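Local coordinates for protein dipeptide Epimerase (Enterococcus faecalis V583, PDB 3JW7) that belongs to the mandelate racemase/muconate lactonizing enzyme family of the enolase superfamily and binds a magnesium ion at the end of its barrel domain, at residues A[186-191]-A[209-214]; A[235-240]-A[256-261]. All coordinates share one frame; numbering follows the deposited sequence.

How the interactions relate
Both interactions lie in the parallel barrel of the enolase-like C-terminal domain, with centres about 12 Å apart. They come in series along the chain. Interaction 1 pairs strands 185-189 and 211-215, which helix 196-205 connects. Interaction 2 pairs strands 236-239 and 260-263, which helix 246-255 connects. Strands 211-215 and 236-239 are sheet neighbours, so the two contacts form one run of four strands. Probable backbone hydrogen bonds join them, such as Val-214 O to Met-238 N at 2.9 Å. At the C-terminal ends of these strands Asp-189 and Asp-240 bind the same magnesium ion, which Glu-215 also binds. Tyrosine and one water share that site.

Interaction 1: residues A[186-191]-A[209-214]; sequences LRLDAN and YQIELV. With MG (magnesium ion), chain L; TYR (tyrosine), chain J.
Arg-187 and Glu-212 form a salt bridge, with the two side chains running alongside each other. The guanidinium meets the carboxylate edge-on, and their planes are only 17° apart. Arg-187 NE lies 2.6 Å from Glu-212 OE1, and Arg-187 NH2 lies 3.0 Å from Glu-212 OE2. NH2 also reaches OE1, which therefore takes two donors. Arg-187 NH1 also pairs with Asp-132, and Glu-212 OE2 with Arg-316. The Arg-187 chain bends at chi3 (56°), which helps bring NE and NH2 to the carboxylate.

Two backbone hydrogen bonds join the strands. Glu-212 N donates to Leu-186 O at 2.8 Å, and Leu-188 N donates to Leu-213 O at 2.9 Å. A water bridges Leu-186 N and Gln-210 O.

Apolar contacts lie on both faces. Leu-188 crosses Ile-211 at about a right angle, with CG 3.7 Å from Ile-211 CG2; Val-173 of helix 166-180 touches both. On the Arg-187 face, Leu-213 CG touches Arg-187 CB at 3.7 Å.

Just beyond, Asp-189 OD2 binds the magnesium ion at 2.3 Å, and Asn-191 ND2 donates to tyrosine OXT. This is a right-handed beta-alpha-beta unit of the enolase-superfamily barrel, its first strand ending in a metal ligand.

Interaction 2: residues A[235-240]-A[256-261]; sequences TTIMAD and GTVDVI. With MG (magnesium ion), chain L; TYR (tyrosine), chain J.
The beta-alpha-beta unit of strand 236-239, helix 246-255 and strand 260-263 sets Met-238 beside Val-260 and Ala-239 beside Ile-261 in parallel pairing. Ala-239 N donates to Val-260 O at 2.9 Å. Ile-237 O takes two donors, Asp-259 N at 2.9 Å and the longer Val-260 N at 3.2 Å. The Asp-259 N-H comes in the carbonyl plane, while that of Val-260 is tilted 23° from it.

The Asp-259 side chain returns to the same residue. Its OD2 accepts from Ile-237 N at 2.9 Å, using the anti lone pair. Ile-237 is thus held through both its N-H and its carbonyl, where the chain of 256-261 enters the barrel.

In this (beta/alpha)-barrel (TIM-barrel) domain one face of the strands looks into the barrel and the other meets the surrounding helices. On the helix side, Ala-239 CB sits against both methyls of Val-258, 3.6 Å from CG1. Leu-252 touches Ala-239 and Leu-226 touches Val-258. On the other face Met-238 runs out with CG anti to its backbone N (chi1 -177°), and this CG lies 4.0 Å from Val-260 CG1. Nearby, Thr-236 CG2 packs on Val-260 CG2 at 3.7 Å.

After strand 236-239, Asp-240 OD2 binds the magnesium ion at 2.3 Å. Its OD1 forms salt bridges with Lys-264 and Lys-267, which probably help to set the carboxylate's orientation.

Interaction 1: residues A[186-191]-A[209-214]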
loop_
_atom_site.group_PDB
_atom_site.type_symbol
_atom_site.label_atom_id
_atom_site.label_comp_id
_atom_site.label_asym_id
_atom_site.label_seq_id
_atom_site.Cartn_x
_atom_site.Cartn_y
_atom_site.Cartn_z
ATOM N N LEU A 186 -17.299 1.375 -6.330
ATOM C CA LEU A 186 -17.148 0.671 -5.067
ATOM C C LEU A 186 -16.320 -0.598 -5.238
ATOM O O LEU A 186 -16.663 -1.474 -6.032
ATOM C CB LEU A 186 -18.517 0.297 -4.488
ATOM C CG LEU A 186 -19.527 1.422 -4.222
ATOM C CD1 LEU A 186 -20.835 0.814 -3.719
ATOM C CD2 LEU A 186 -18.965 2.406 -3.209
ATOM N N ARG A 187 -15.214 -0.679 -4.510
ATOM C CA ARG A 187 -14.377 -1.865 -4.548
ATOM C C ARG A 187 -14.484 -2.448 -3.142
ATOM O O ARG A 187 -14.584 -1.702 -2.164
ATOM C CB ARG A 187 -12.928 -1.509 -4.919
ATOM C CG ARG A 187 -12.278 -0.421 -4.084
ATOM C CD ARG A 187 -10.897 -0.034 -4.634
ATOM N NE ARG A 187 -10.941 0.385 -6.036
ATOM C CZ ARG A 187 -10.166 1.330 -6.566
ATOM N NH1 ARG A 187 -9.278 1.972 -5.819
ATOM N NH2 ARG A 187 -10.273 1.635 -7.851
ATOM N N LEU A 188 -14.510 -3.772 -3.048
ATOM C CA LEU A 188 -14.648 -4.454 -1.759
ATOM C C LEU A 188 -13.354 -5.124 -1.345
ATOM O O LEU A 188 -12.554 -5.506 -2.189
ATOM C CB LEU A 188 -15.727 -5.535 -1.837
ATOM C CG LEU A 188 -17.072 -5.179 -2.476
ATOM C CD1 LEU A 188 -17.994 -6.387 -2.361
ATOM C CD2 LEU A 188 -17.692 -3.965 -1.785
ATOM N N ASP A 189 -13.169 -5.285 -0.040
ATOM C CA ASP A 189 -11.977 -5.939 0.487
ATOM C C ASP A 189 -12.404 -6.765 1.690
ATOM O O ASP A 189 -12.785 -6.217 2.722
ATOM C CB ASP A 189 -10.942 -4.899 0.910
ATOM C CG ASP A 189 -9.601 -5.520 1.261
ATOM O OD1 ASP A 189 -9.557 -6.743 1.523
ATOM O OD2 ASP A 189 -8.596 -4.777 1.286
ATOM N N ALA A 190 -12.328 -8.086 1.554
ATOM C CA ALA A 190 -12.730 -9.007 2.609
ATOM C C ALA A 190 -11.592 -9.424 3.529
ATOM O O ALA A 190 -11.820 -10.100 4.528
ATOM C CB ALA A 190 -13.365 -10.247 1.989
ATOM N N ASN A 191 -10.374 -9.017 3.189
ATOM C CA ASN A 191 -9.192 -9.359 3.978
ATOM C C ASN A 191 -9.151 -10.820 4.440
ATOM O O ASN A 191 -9.020 -11.110 5.638
ATOM C CB ASN A 191 -9.046 -8.410 5.179
ATOM C CG ASN A 191 -8.496 -7.043 4.783
ATOM O OD1 ASN A 191 -9.191 -6.029 4.870
ATOM N ND2 ASN A 191 -7.241 -7.013 4.333
ATOM N N TYR A 209 -25.263 -4.568 -7.966
ATOM C CA TYR A 209 -24.791 -3.418 -7.214
ATOM C C TYR A 209 -23.531 -2.806 -7.820
ATOM O O TYR A 209 -22.916 -1.915 -7.238
ATOM C CB TYR A 209 -24.592 -3.821 -5.752
ATOM C CG TYR A 209 -25.912 -4.143 -5.095
ATOM C CD1 TYR A 209 -26.695 -3.137 -4.525
ATOM C CD2 TYR A 209 -26.426 -5.438 -5.122
ATOM C CE1 TYR A 209 -27.962 -3.416 -4.002
ATOM C CE2 TYR A 209 -27.689 -5.726 -4.605
ATOM C CZ TYR A 209 -28.450 -4.712 -4.048
ATOM O OH TYR A 209 -29.699 -5.000 -3.546
ATOM N N GLN A 210 -23.168 -3.298 -9.002
ATOM C CA GLN A 210 -22.028 -2.789 -9.753
ATOM C C GLN A 210 -20.730 -2.698 -8.943
ATOM O O GLN A 210 -20.212 -1.609 -8.710
ATOM C CB GLN A 210 -22.402 -1.414 -10.318
ATOM C CG GLN A 210 -21.369 -0.751 -11.214
ATOM C CD GLN A 210 -21.840 0.601 -11.724
ATOM O OE1 GLN A 210 -22.812 0.690 -12.477
ATOM N NE2 GLN A 210 -21.159 1.664 -11.304
ATOM N N ILE A 211 -20.210 -3.847 -8.523
ATOM C CA ILE A 211 -18.969 -3.895 -7.752
ATOM C C ILE A 211 -17.778 -3.804 -8.703
ATOM O O ILE A 211 -17.685 -4.574 -9.654
ATOM C CB ILE A 211 -18.873 -5.215 -6.958
ATOM C CG1 ILE A 211 -20.108 -5.369 -6.070
ATOM C CG2 ILE A 211 -17.597 -5.234 -6.116
ATOM C CD1 ILE A 211 -20.259 -4.266 -5.046
ATOM N N GLU A 212 -16.862 -2.874 -8.449
ATOM C CA GLU A 212 -15.703 -2.729 -9.326
ATOM C C GLU A 212 -14.771 -3.936 -9.250
ATOM O O GLU A 212 -14.349 -4.482 -10.274
ATOM C CB GLU A 212 -14.914 -1.467 -8.985
ATOM C CG GLU A 212 -13.604 -1.369 -9.756
ATOM C CD GLU A 212 -12.655 -0.339 -9.187
ATOM O OE1 GLU A 212 -12.613 -0.189 -7.950
ATOM O OE2 GLU A 212 -11.938 0.305 -9.978
ATOM N N LEU A 213 -14.451 -4.353 -8.033
ATOM C CA LEU A 213 -13.565 -5.485 -7.835
ATOM C C LEU A 213 -13.665 -5.923 -6.389
ATOM O O LEU A 213 -14.246 -5.221 -5.561
ATOM C CB LEU A 213 -12.115 -5.081 -8.157
ATOM C CG LEU A 213 -11.448 -3.988 -7.303
ATOM C CD1 LEU A 213 -10.965 -4.561 -5.969
ATOM C CD2 LEU A 213 -10.262 -3.409 -8.070
ATOM N N VAL A 214 -13.114 -7.097 -6.104
ATOM C CA VAL A 214 -13.087 -7.628 -4.755
ATOM C C VAL A 214 -11.655 -8.032 -4.442
ATOM O O VAL A 214 -11.029 -8.786 -5.192
ATOM C CB VAL A 214 -13.995 -8.863 -4.595
ATOM C CG1 VAL A 214 -13.926 -9.365 -3.159
ATOM C CG2 VAL A 214 -15.440 -8.502 -4.970
HETATM MG MG MG L . -6.387 -5.311 0.830
HETATM N N TYR J . -4.601 -1.474 3.984
HETATM C CA TYR J . -4.634 -2.929 4.065
HETATM C C TYR J . -5.310 -3.563 2.850
HETATM O O TYR J . -5.147 -3.016 1.736
HETATM C CB TYR J . -5.343 -3.364 5.353
HETATM C CG TYR J . -4.658 -2.930 6.638
HETATM C CD1 TYR J . -5.403 -2.446 7.711
HETATM C CD2 TYR J . -3.275 -3.048 6.803
HETATM C CE1 TYR J . -4.799 -2.090 8.917
HETATM C CE2 TYR J . -2.656 -2.695 8.017
HETATM C CZ TYR J . -3.432 -2.219 9.068
HETATM O OH TYR J . -2.859 -1.888 10.278
HETATM O OXT TYR J . -5.974 -4.608 3.025
HETATM O O HOH W 1 -18.318 0.429 -8.745
HETATM O O HOH W 2 -7.074 -7.632 1.016
#

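Interaction 2: residues A[235-240]-A[256-261]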
loop_
_atom_site.group_PDB
_atom_site.type_symbol
_atom_site.label_atom_id
_atom_site.label_comp_id
_atom_site.label_asym_id
_atom_site.label_seq_id
_atom_site.Cartn_x
_atom_site.Cartn_y
_atom_site.Cartn_z
ATOM N N THR A 235 -16.703 -10.665 -11.952
ATOM C CA THR A 235 -16.157 -9.571 -11.164
ATOM C C THR A 235 -14.638 -9.692 -11.054
ATOM O O THR A 235 -14.095 -10.785 -10.920
ATOM C CB THR A 235 -16.766 -9.562 -9.745
ATOM O OG1 THR A 235 -18.182 -9.354 -9.839
ATOM C CG2 THR A 235 -16.159 -8.447 -8.903
ATOM N N THR A 236 -13.958 -8.556 -11.122
ATOM C CA THR A 236 -12.502 -8.530 -11.026
ATOM C C THR A 236 -12.049 -8.924 -9.620
ATOM O O THR A 236 -12.553 -8.394 -8.637
ATOM C CB THR A 236 -11.985 -7.126 -11.356
ATOM O OG1 THR A 236 -12.349 -6.802 -12.706
ATOM C CG2 THR A 236 -10.476 -7.053 -11.201
ATOM N N ILE A 237 -11.113 -9.867 -9.538
ATOM C CA ILE A 237 -10.578 -10.329 -8.256
ATOM C C ILE A 237 -9.129 -9.851 -8.110
ATOM O O ILE A 237 -8.314 -10.026 -9.019
ATOM C CB ILE A 237 -10.625 -11.879 -8.151
ATOM C CG1 ILE A 237 -12.074 -12.363 -8.266
ATOM C CG2 ILE A 237 -10.036 -12.344 -6.821
ATOM C CD1 ILE A 237 -13.025 -11.698 -7.275
ATOM N N MET A 238 -8.820 -9.241 -6.970
ATOM C CA MET A 238 -7.480 -8.723 -6.709
ATOM C C MET A 238 -6.790 -9.471 -5.583
ATOM O O MET A 238 -7.403 -9.783 -4.558
ATOM C CB MET A 238 -7.545 -7.236 -6.336
ATOM C CG MET A 238 -6.177 -6.582 -6.114
ATOM S SD MET A 238 -6.294 -4.877 -5.559
ATOM C CE MET A 238 -6.878 -4.070 -7.038
ATOM N N ALA A 239 -5.513 -9.773 -5.778
ATOM C CA ALA A 239 -4.757 -10.449 -4.740
ATOM C C ALA A 239 -4.065 -9.374 -3.923
ATOM O O ALA A 239 -3.607 -8.375 -4.474
ATOM C CB ALA A 239 -3.716 -11.381 -5.353
ATOM N N ASP A 240 -4.012 -9.570 -2.611
ATOM C CA ASP A 240 -3.310 -8.640 -1.745
ATOM C C ASP A 240 -2.381 -9.448 -0.854
ATOM O O ASP A 240 -1.210 -9.618 -1.181
ATOM C CB ASP A 240 -4.272 -7.814 -0.888
ATOM C CG ASP A 240 -3.542 -6.846 0.028
ATOM O OD1 ASP A 240 -2.296 -6.746 -0.070
ATOM O OD2 ASP A 240 -4.211 -6.180 0.847
ATOM N N GLY A 256 -2.528 -18.077 -12.975
ATOM C CA GLY A 256 -3.720 -17.344 -13.388
ATOM C C GLY A 256 -4.685 -17.194 -12.223
ATOM O O GLY A 256 -5.903 -17.214 -12.382
ATOM N N THR A 257 -4.111 -17.020 -11.041
ATOM C CA THR A 257 -4.856 -16.907 -9.795
ATOM C C THR A 257 -5.823 -15.738 -9.649
ATOM O O THR A 257 -6.929 -15.910 -9.129
ATOM C CB THR A 257 -3.878 -16.867 -8.614
ATOM O OG1 THR A 257 -2.920 -17.922 -8.766
ATOM C CG2 THR A 257 -4.619 -17.044 -7.286
ATOM N N VAL A 258 -5.406 -14.555 -10.090
ATOM C CA VAL A 258 -6.226 -13.356 -9.964
ATOM C C VAL A 258 -6.188 -12.477 -11.211
ATOM O O VAL A 258 -5.450 -12.756 -12.161
ATOM C CB VAL A 258 -5.760 -12.509 -8.760
ATOM C CG1 VAL A 258 -5.981 -13.280 -7.448
ATOM C CG2 VAL A 258 -4.279 -12.169 -8.922
ATOM N N ASP A 259 -6.979 -11.404 -11.187
ATOM C CA ASP A 259 -7.071 -10.460 -12.304
ATOM C C ASP A 259 -6.211 -9.207 -12.112
ATOM O O ASP A 259 -5.733 -8.620 -13.085
ATOM C CB ASP A 259 -8.521 -10.007 -12.497
ATOM C CG ASP A 259 -9.469 -11.158 -12.748
ATOM O OD1 ASP A 259 -9.242 -11.920 -13.707
ATOM O OD2 ASP A 259 -10.447 -11.291 -11.986
ATOM N N VAL A 260 -6.042 -8.793 -10.859
ATOM C CA VAL A 260 -5.273 -7.600 -10.520
ATOM C C VAL A 260 -4.492 -7.879 -9.240
ATOM O O VAL A 260 -4.853 -8.762 -8.463
ATOM C CB VAL A 260 -6.216 -6.382 -10.288
ATOM C CG1 VAL A 260 -5.426 -5.181 -9.791
ATOM C CG2 VAL A 260 -6.929 -6.020 -11.591
ATOM N N ILE A 261 -3.422 -7.126 -9.018
ATOM C CA ILE A 261 -2.612 -7.322 -7.829
ATOM C C ILE A 261 -2.346 -6.027 -7.068
ATOM O O ILE A 261 -2.017 -5.002 -7.657
ATOM C CB ILE A 261 -1.260 -7.993 -8.184
ATOM C CG1 ILE A 261 -1.494 -9.466 -8.535
ATOM C CG2 ILE A 261 -0.281 -7.870 -7.004
ATOM C CD1 ILE A 261 -0.249 -10.200 -9.035
HETATM MG MG MG L . -6.387 -5.311 0.830
HETATM N N TYR J . -4.601 -1.474 3.984
HETATM C CA TYR J . -4.634 -2.929 4.065
HETATM C C TYR J . -5.310 -3.563 2.850
HETATM O O TYR J . -5.147 -3.016 1.736
HETATM C CB TYR J . -5.343 -3.364 5.353
HETATM C CG TYR J . -4.658 -2.930 6.638
HETATM C CD1 TYR J . -5.403 -2.446 7.711
HETATM C CD2 TYR J . -3.275 -3.048 6.803
HETATM C CE1 TYR J . -4.799 -2.090 8.917
HETATM C CE2 TYR J . -2.656 -2.695 8.017
HETATM C CZ TYR J . -3.432 -2.219 9.068
HETATM O OH TYR J . -2.859 -1.888 10.278
HETATM O OXT TYR J . -5.974 -4.608 3.025
HETATM O O HOH W 2 -7.074 -7.632 1.016
#